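Local coordinates for ganglioside-induced differentiation-associated protein 2 (Homo sapiens, PDB 4UML) that is of uncertain function but carries a macro domain, a module that in many relatives binds ADP-ribose, and is linked to spinocerebellar ataxia, at residues Val57-Gly62 against Gly214-Leu219; Pro96-Asp101 against Ile126-Gly131; Ser144-Cys149 against Cys168-Ala173. All coordinates share one frame; numbering follows the deposited sequence.

Contact 1 of 3, residues Val57-Gly62 against Gly214-Leu219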
loop_
_atom_site.group_PDB
_atom_site.type_symbol
_atom_site.label_atom_id
_atom_site.label_comp_id
_atom_site.label_asym_id
_atom_site.label_seq_id
_atom_site.Cartn_x
_atom_site.Cartn_y
_atom_site.Cartn_z
ATOM N N VAL A 57 4.854 -5.637 10.135
ATOM C CA VAL A 57 4.098 -4.439 9.862
ATOM C C VAL A 57 4.859 -3.220 10.339
ATOM O O VAL A 57 5.399 -3.215 11.455
ATOM C CB VAL A 57 2.748 -4.476 10.595
ATOM C CG1 VAL A 57 2.052 -3.126 10.504
ATOM C CG2 VAL A 57 1.894 -5.559 9.997
ATOM N N VAL A 58 4.890 -2.194 9.494
ATOM C CA VAL A 58 5.511 -0.939 9.791
ATOM C C VAL A 58 4.556 0.221 9.446
ATOM O O VAL A 58 4.002 0.290 8.337
ATOM C CB VAL A 58 6.809 -0.769 8.964
ATOM C CG1 VAL A 58 7.458 0.557 9.265
ATOM C CG2 VAL A 58 7.768 -1.942 9.164
ATOM N N LEU A 59 4.370 1.142 10.391
ATOM C CA LEU A 59 3.694 2.398 10.113
ATOM C C LEU A 59 4.715 3.521 10.018
ATOM O O LEU A 59 5.486 3.744 10.950
ATOM C CB LEU A 59 2.693 2.723 11.210
ATOM C CG LEU A 59 1.938 4.055 11.069
ATOM C CD1 LEU A 59 1.071 4.079 9.836
ATOM C CD2 LEU A 59 1.054 4.310 12.285
ATOM N N TRP A 60 4.712 4.249 8.906
ATOM C CA TRP A 60 5.743 5.239 8.675
ATOM C C TRP A 60 5.134 6.457 8.082
ATOM O O TRP A 60 4.503 6.379 7.012
ATOM C CB TRP A 60 6.787 4.699 7.711
ATOM C CG TRP A 60 7.820 5.673 7.339
ATOM C CD1 TRP A 60 8.764 6.227 8.186
ATOM C CD2 TRP A 60 8.079 6.209 6.039
ATOM N NE1 TRP A 60 9.574 7.086 7.477
ATOM C CE2 TRP A 60 9.189 7.075 6.158
ATOM C CE3 TRP A 60 7.488 6.036 4.778
ATOM C CZ2 TRP A 60 9.698 7.784 5.073
ATOM C CZ3 TRP A 60 7.996 6.716 3.703
ATOM C CH2 TRP A 60 9.105 7.575 3.846
ATOM N N LYS A 61 5.313 7.597 8.746
ATOM C CA LYS A 61 4.869 8.848 8.158
ATOM C C LYS A 61 5.922 9.376 7.199
ATOM O O LYS A 61 6.991 9.788 7.620
ATOM C CB LYS A 61 4.547 9.903 9.231
ATOM C CG LYS A 61 4.019 11.195 8.611
ATOM C CD LYS A 61 3.154 11.975 9.586
ATOM C CE LYS A 61 3.988 12.626 10.678
ATOM N NZ LYS A 61 4.889 13.657 10.090
ATOM N N GLY A 62 5.640 9.341 5.902
ATOM C CA GLY A 62 6.612 9.786 4.895
ATOM C C GLY A 62 6.131 9.511 3.490
ATOM O O GLY A 62 5.055 8.932 3.303
ATOM N N GLY A 214 -3.143 9.342 12.335
ATOM C CA GLY A 214 -3.951 9.116 13.550
ATOM C C GLY A 214 -4.951 7.976 13.412
ATOM O O GLY A 214 -5.120 7.169 14.319
ATOM N N THR A 215 -5.593 7.887 12.256
ATOM C CA THR A 215 -6.543 6.797 11.992
ATOM C C THR A 215 -5.844 5.460 11.957
ATOM O O THR A 215 -6.340 4.486 12.518
ATOM C CB THR A 215 -7.300 7.055 10.685
ATOM O OG1 THR A 215 -8.019 8.280 10.802
ATOM C CG2 THR A 215 -8.286 5.928 10.335
ATOM N N TYR A 216 -4.677 5.401 11.311
ATOM C CA TYR A 216 -3.880 4.169 11.332
ATOM C C TYR A 216 -3.441 3.801 12.750
ATOM O O TYR A 216 -3.511 2.629 13.152
ATOM C CB TYR A 216 -2.665 4.275 10.400
ATOM C CG TYR A 216 -3.003 3.911 8.969
ATOM C CD1 TYR A 216 -3.653 4.800 8.162
ATOM C CD2 TYR A 216 -2.683 2.661 8.442
ATOM C CE1 TYR A 216 -3.986 4.482 6.862
ATOM C CE2 TYR A 216 -3.014 2.338 7.143
ATOM C CZ TYR A 216 -3.658 3.262 6.349
ATOM O OH TYR A 216 -4.033 2.974 5.044
ATOM N N GLN A 217 -3.019 4.799 13.516
ATOM C CA GLN A 217 -2.602 4.561 14.914
ATOM C C GLN A 217 -3.781 4.032 15.721
ATOM O O GLN A 217 -3.650 3.052 16.456
ATOM C CB GLN A 217 -2.050 5.853 15.535
ATOM C CG GLN A 217 -0.780 6.318 14.843
ATOM C CD GLN A 217 -0.297 7.683 15.300
ATOM O OE1 GLN A 217 -1.077 8.591 15.572
ATOM N NE2 GLN A 217 1.015 7.844 15.343
ATOM N N LYS A 218 -4.940 4.661 15.514
ATOM C CA LYS A 218 -6.192 4.215 16.112
ATOM C C LYS A 218 -6.549 2.757 15.806
ATOM O O LYS A 218 -6.929 2.008 16.691
ATOM C CB LYS A 218 -7.331 5.115 15.635
ATOM C CG LYS A 218 -8.600 4.906 16.435
ATOM C CD LYS A 218 -9.775 5.637 15.830
ATOM C CE LYS A 218 -11.062 4.957 16.261
ATOM N NZ LYS A 218 -12.225 5.834 15.984
ATOM N N LEU A 219 -6.434 2.346 14.546
ATOM C CA LEU A 219 -6.914 1.024 14.131
ATOM C C LEU A 219 -5.911 -0.126 14.157
ATOM O O LEU A 219 -6.304 -1.291 14.193
ATOM C CB LEU A 219 -7.532 1.138 12.722
ATOM C CG LEU A 219 -8.680 2.143 12.516
ATOM C CD1 LEU A 219 -9.389 1.936 11.174
ATOM C CD2 LEU A 219 -9.703 2.105 13.639
#

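Contact 2 of 3, residues Pro96-Asp101 against Ile126-Gly131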
loop_
_atom_site.group_PDB
_atom_site.type_symbol
_atom_site.label_atom_id
_atom_site.label_comp_id
_atom_site.label_asym_id
_atom_site.label_seq_id
_atom_site.Cartn_x
_atom_site.Cartn_y
_atom_site.Cartn_z
ATOM N N PRO A 96 11.440 9.700 -16.665
ATOM C CA PRO A 96 10.657 9.566 -17.895
ATOM C C PRO A 96 10.632 8.179 -18.492
ATOM O O PRO A 96 9.773 7.926 -19.332
ATOM C CB PRO A 96 11.388 10.498 -18.893
ATOM C CG PRO A 96 12.739 10.720 -18.306
ATOM C CD PRO A 96 12.571 10.635 -16.818
ATOM N N ASP A 97 11.573 7.302 -18.135
ATOM C CA ASP A 97 11.610 5.993 -18.771
ATOM C C ASP A 97 10.363 5.218 -18.414
ATOM O O ASP A 97 9.995 4.262 -19.136
ATOM C CB ASP A 97 12.830 5.174 -18.371
ATOM C CG ASP A 97 14.126 5.739 -18.885
ATOM O OD1 ASP A 97 14.103 6.780 -19.562
ATOM O OD2 ASP A 97 15.183 5.126 -18.592
ATOM N N LEU A 98 9.719 5.663 -17.321
ATOM C CA LEU A 98 8.496 5.070 -16.822
ATOM C C LEU A 98 7.378 5.161 -17.901
ATOM O O LEU A 98 6.633 4.192 -18.103
ATOM C CB LEU A 98 8.087 5.706 -15.458
ATOM C CG LEU A 98 6.757 5.214 -14.835
ATOM C CD1 LEU A 98 6.734 3.698 -14.697
ATOM C CD2 LEU A 98 6.432 5.850 -13.498
ATOM N N LYS A 99 7.299 6.279 -18.628
ATOM C CA LYS A 99 6.173 6.486 -19.560
ATOM C C LYS A 99 6.062 5.349 -20.609
ATOM O O LYS A 99 4.975 4.915 -20.938
ATOM C CB LYS A 99 6.247 7.860 -20.214
ATOM C CG LYS A 99 4.902 8.344 -20.753
ATOM N N GLU A 100 7.186 4.825 -21.091
ATOM C CA GLU A 100 7.141 3.696 -22.041
ATOM C C GLU A 100 6.537 2.434 -21.402
ATOM O O GLU A 100 5.690 1.761 -22.012
ATOM C CB GLU A 100 8.534 3.385 -22.627
ATOM C CG GLU A 100 8.968 4.355 -23.734
ATOM C CD GLU A 100 9.516 5.670 -23.197
ATOM O OE1 GLU A 100 10.583 5.663 -22.555
ATOM O OE2 GLU A 100 8.863 6.696 -23.416
ATOM N N ASP A 101 6.981 2.118 -20.190
ATOM C CA ASP A 101 6.446 0.970 -19.442
ATOM C C ASP A 101 4.949 1.118 -19.207
ATOM O O ASP A 101 4.189 0.151 -19.321
ATOM C CB ASP A 101 7.160 0.793 -18.097
ATOM C CG ASP A 101 8.091 -0.411 -18.082
ATOM O OD1 ASP A 101 8.667 -0.708 -19.165
ATOM O OD2 ASP A 101 8.248 -1.049 -16.981
ATOM N N ILE A 126 7.178 -0.783 -9.167
ATOM C CA ILE A 126 6.002 -0.048 -8.741
ATOM C C ILE A 126 4.848 -0.985 -9.037
ATOM O O ILE A 126 4.804 -1.579 -10.129
ATOM C CB ILE A 126 5.795 1.251 -9.538
ATOM C CG1 ILE A 126 6.979 2.187 -9.376
ATOM C CG2 ILE A 126 4.556 2.010 -9.060
ATOM C CD1 ILE A 126 7.087 3.219 -10.463
ATOM N N ILE A 127 3.925 -1.110 -8.077
ATOM C CA ILE A 127 2.640 -1.734 -8.345
ATOM C C ILE A 127 1.595 -0.615 -8.462
ATOM O O ILE A 127 1.364 0.137 -7.514
ATOM C CB ILE A 127 2.258 -2.748 -7.242
ATOM C CG1 ILE A 127 3.291 -3.863 -7.215
ATOM C CG2 ILE A 127 0.843 -3.301 -7.502
ATOM C CD1 ILE A 127 3.212 -4.731 -5.988
ATOM N N HIS A 128 0.985 -0.496 -9.641
ATOM C CA HIS A 128 -0.002 0.516 -9.892
ATOM C C HIS A 128 -1.378 -0.083 -9.656
ATOM O O HIS A 128 -1.679 -1.201 -10.131
ATOM C CB HIS A 128 0.114 0.998 -11.339
ATOM C CG HIS A 128 1.490 1.445 -11.720
ATOM N ND1 HIS A 128 1.900 2.757 -11.615
ATOM C CD2 HIS A 128 2.564 0.750 -12.163
ATOM C CE1 HIS A 128 3.161 2.861 -12.001
ATOM N NE2 HIS A 128 3.585 1.658 -12.355
ATOM N N THR A 129 -2.219 0.650 -8.947
ATOM C CA THR A 129 -3.590 0.204 -8.729
ATOM C C THR A 129 -4.578 1.368 -8.791
ATOM O O THR A 129 -4.153 2.525 -8.793
ATOM C CB THR A 129 -3.677 -0.535 -7.380
ATOM O OG1 THR A 129 -4.884 -1.284 -7.333
ATOM C CG2 THR A 129 -3.577 0.428 -6.199
ATOM N N VAL A 130 -5.876 1.071 -8.812
ATOM C CA VAL A 130 -6.939 2.102 -8.981
ATOM C C VAL A 130 -8.077 1.839 -7.995
ATOM O O VAL A 130 -8.794 0.851 -8.089
ATOM C CB VAL A 130 -7.511 2.071 -10.422
ATOM C CG1 VAL A 130 -8.689 3.044 -10.619
ATOM C CG2 VAL A 130 -6.406 2.299 -11.447
ATOM N N GLY A 131 -8.207 2.717 -7.031
ATOM C CA GLY A 131 -9.263 2.639 -6.063
ATOM C C GLY A 131 -10.570 3.178 -6.650
ATOM O O GLY A 131 -10.579 3.866 -7.674
#

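Contact 3 of 3, residues Ser144-Cys149 against Cys168-Ala173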
loop_
_atom_site.group_PDB
_atom_site.type_symbol
_atom_site.label_atom_id
_atom_site.label_comp_id
_atom_site.label_asym_id
_atom_site.label_seq_id
_atom_site.Cartn_x
_atom_site.Cartn_y
_atom_site.Cartn_z
ATOM N N SER A 144 -15.804 -3.607 -2.255
ATOM C CA SER A 144 -15.286 -4.703 -3.065
ATOM C C SER A 144 -14.076 -4.265 -3.889
ATOM O O SER A 144 -13.042 -4.970 -3.918
ATOM C CB SER A 144 -16.407 -5.298 -3.939
ATOM O OG SER A 144 -15.874 -6.228 -4.871
ATOM N N SER A 145 -14.167 -3.104 -4.530
ATOM C CA SER A 145 -13.038 -2.593 -5.294
ATOM C C SER A 145 -11.817 -2.279 -4.444
ATOM O O SER A 145 -10.699 -2.618 -4.811
ATOM C CB SER A 145 -13.415 -1.322 -6.042
ATOM O OG SER A 145 -14.210 -1.603 -7.123
ATOM N N LEU A 146 -12.005 -1.626 -3.314
ATOM C CA LEU A 146 -10.844 -1.268 -2.495
ATOM C C LEU A 146 -10.195 -2.542 -1.959
ATOM O O LEU A 146 -8.972 -2.674 -1.923
ATOM C CB LEU A 146 -11.238 -0.348 -1.337
ATOM C CG LEU A 146 -10.073 0.281 -0.544
ATOM C CD1 LEU A 146 -9.228 1.185 -1.434
ATOM C CD2 LEU A 146 -10.615 1.036 0.651
ATOM N N TYR A 147 -11.022 -3.481 -1.517
ATOM C CA TYR A 147 -10.521 -4.766 -1.075
ATOM C C TYR A 147 -9.660 -5.439 -2.163
ATOM O O TYR A 147 -8.566 -5.951 -1.888
ATOM C CB TYR A 147 -11.694 -5.676 -0.696
ATOM C CG TYR A 147 -11.255 -7.087 -0.546
ATOM C CD1 TYR A 147 -10.375 -7.450 0.476
ATOM C CD2 TYR A 147 -11.654 -8.056 -1.439
ATOM C CE1 TYR A 147 -9.929 -8.769 0.611
ATOM C CE2 TYR A 147 -11.237 -9.380 -1.303
ATOM C CZ TYR A 147 -10.384 -9.741 -0.278
ATOM O OH TYR A 147 -9.951 -11.054 -0.196
ATOM N N SER A 148 -10.149 -5.426 -3.393
ATOM C CA SER A 148 -9.427 -6.006 -4.521
ATOM C C SER A 148 -8.111 -5.304 -4.773
ATOM O O SER A 148 -7.134 -5.955 -5.094
ATOM C CB SER A 148 -10.289 -6.032 -5.781
ATOM O OG SER A 148 -11.326 -6.973 -5.571
ATOM N N CYS A 149 -8.071 -3.975 -4.664
ATOM C CA CYS A 149 -6.787 -3.278 -4.753
ATOM C C CYS A 149 -5.744 -3.888 -3.810
ATOM O O CYS A 149 -4.641 -4.220 -4.244
ATOM C CB CYS A 149 -6.959 -1.795 -4.403
ATOM S SG CYS A 149 -7.884 -0.875 -5.633
ATOM N N CYS A 168 1.086 2.945 -0.265
ATOM C CA CYS A 168 0.519 4.274 -0.072
ATOM C C CYS A 168 -0.872 4.034 0.488
ATOM O O CYS A 168 -1.380 2.890 0.527
ATOM C CB CYS A 168 0.451 5.059 -1.379
ATOM S SG CYS A 168 -0.644 4.303 -2.627
ATOM N N VAL A 169 -1.506 5.106 0.922
ATOM C CA VAL A 169 -2.913 5.036 1.244
ATOM C C VAL A 169 -3.619 4.936 -0.099
ATOM O O VAL A 169 -3.570 5.886 -0.888
ATOM C CB VAL A 169 -3.320 6.281 2.062
ATOM C CG1 VAL A 169 -4.823 6.277 2.322
ATOM C CG2 VAL A 169 -2.563 6.288 3.398
ATOM N N ILE A 170 -4.198 3.764 -0.424
ATOM C CA ILE A 170 -4.699 3.552 -1.782
ATOM C C ILE A 170 -5.916 4.449 -2.114
ATOM O O ILE A 170 -6.112 4.817 -3.264
ATOM C CB ILE A 170 -4.997 2.030 -2.067
ATOM C CG1 ILE A 170 -3.643 1.282 -2.129
ATOM C CG2 ILE A 170 -5.768 1.818 -3.368
ATOM C CD1 ILE A 170 -3.732 -0.224 -2.260
ATOM N N ASN A 171 -6.710 4.759 -1.112
ATOM C CA ASN A 171 -7.863 5.636 -1.286
ATOM C C ASN A 171 -7.363 7.080 -1.335
ATOM O O ASN A 171 -6.919 7.598 -0.331
ATOM C CB ASN A 171 -8.861 5.441 -0.132
ATOM C CG ASN A 171 -8.198 5.429 1.249
ATOM O OD1 ASN A 171 -7.372 4.549 1.578
ATOM N ND2 ASN A 171 -8.569 6.396 2.079
ATOM N N SER A 172 -7.328 7.675 -2.508
ATOM C CA SER A 172 -6.894 9.082 -2.634
ATOM C C SER A 172 -7.961 9.999 -2.056
ATOM O O SER A 172 -9.147 9.669 -2.082
ATOM C CB SER A 172 -6.635 9.440 -4.087
ATOM O OG SER A 172 -7.783 9.213 -4.880
ATOM N N ALA A 173 -7.557 11.154 -1.543
ATOM C CA ALA A 173 -8.523 12.124 -1.018
ATOM C C ALA A 173 -9.517 12.514 -2.113
ATOM O O ALA A 173 -10.726 12.546 -1.877
ATOM C CB ALA A 173 -7.818 13.345 -0.436
#

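Contact 1 of 3, residues Val57-Gly62 against Gly214-Leu219
In the three-layer alpha/beta/alpha sandwich of the macro domain, Leu59 of the outermost strand 57-61 meets Tyr216 and Gln217 of helix 210-223, a strand-to-helix contact at the margin of the sheet. The leucine divides its work between two methyls. CD1 lies 3.8 Å from CB of Tyr216, the two side chains meeting at a slant, while CD2 rests 3.7 Å from CG of Gln217, whose chain runs across it at about a right angle. With CG anti to the backbone N (chi1 178°), the fork of Leu59 is held out from the strand to the helix. Tyr216 meets the leucine chiefly through CB, with the ring atom CG a little further off and the rest of the ring leading away, and Gln217 offers a methylene rather than its amide. An alanine here would lose both methyls and would probably open a gap beside Tyr216 CB and Gln217 CG, with the apolar contact there lost. Around the contact, strand 57-61 pairs in parallel with strand 203-208, whose Val208 touches both Leu59 and Tyr216. Leu220 of helix 210-223 also packs on Leu59, and helix 179-197 reaches Tyr216 through Thr183.

Contact 2 of 3, residues Pro96-Asp101 against Ile126-Gly131
Leu98 of helix 97-105 points its side chain at strand 125-129 and is received by Ile126 and His128, two residues apart on one face of that strand. Towards Ile126 the approach is tip to tip: CD2 of Leu98 stands 4.1 Å from CD1 of Ile126, methyl against methyl. The helix runs well off the strand: the closest pair of CA atoms, those of Leu98 and Ile126, is 9.9 Å apart. Ile126 can reach so far because its longer branch is extended, with CD1 anti to CA (chi2 160°). Its other branch has a separate task: CG2 sits 3.3 Å above the plane of the His128 ring, offset toward the rim, so one residue both meets the helix and lies over the ring of the residue two positions on. The second methyl of Leu98 approaches that ring obliquely, CD1 lying 4.4 Å from NE2 of His128, a loose approach, somewhat beyond van der Waals contact. The histidine is nevertheless not a purely apolar partner. Outside the two segments its NE2 is hydrogen-bonded to Thr116 OG1 on strand 113-117, and its ND1 to Asn74 ND2 on strand 71-75; together these bonds tie down both ring nitrogens and fix the rotation of the imidazole beneath the isoleucine methyl. All three touching residues are buried, yet the surface they share is small, as befits a meeting of side-chain ends. The alternation along the strand is that of a central sheet in an alpha/beta/alpha sandwich: Ile126 and His128 face helix 97-105, whereas Ile127, between them, turns to Val153 and Leu156 of helix 139-159. Helices thus pack on both faces of a single strand, the layered arrangement of the macro domain.

Contact 3 of 3, residues Ser144-Cys149 against Cys168-Ala173
Ile170, in the loop that follows strand 164-167, points its side chain at helix 139-159, where Leu146 and Cys149 receive it. From CB the chain divides. The short branch does most of the touching: CG2 lies 3.9 Å from CB of Cys149 and 4.0 Å from CD1 of Leu146, and the sulfur comes in a little further off, SG being 4.1 Å from CG2. One methyl therefore lodges between two residues three apart on the helix. On the long branch, CG1 stands beside the backbone N (chi1 -70°) and leads to the terminal methyl, CD1, which is 4.2 Å from Cys149 CB. Leu146 crosses the isoleucine obliquely, and Leu146 CD1 also lies 4.4 Å from Asn171 N. The sequence running on from Asn171 probably corresponds to the phosphate-binding loop of ADP-ribose-binding macro domains; if so, the contact would pack the start of that loop against the helix. Nearby, Thr129 of strand 125-129 packs on both Ile170 and Cys149. No hydrogen bond links the two segments; the backbone of Ile170 finds partners elsewhere, O with Thr75 OG1 and N, weakly, with Tyr150 OH. The chemistry implies attachment by shape and burial of carbon and sulfur, rather than by directed bonds.

The three contacts illustrate how helices and a loop are packed about one sheet. Contact 1 joins the first strand to the last helix and so spans the other two along the chain; contact 2 closes before contact 3 opens. Contacts 1 and 2 lie on opposite sides of the chain's centre, with centres 25 Å apart and nearest atoms about 12 Å apart, yet both reach the same sheet. Contact 3 lies 16 Å, centre to centre, from each and bridges them: Val169 packs on Tyr216 of contact 1, and Ile170 and Cys149 meet Thr129 of contact 2. The packing thus runs on from one contact to the next through the middle of the macro domain.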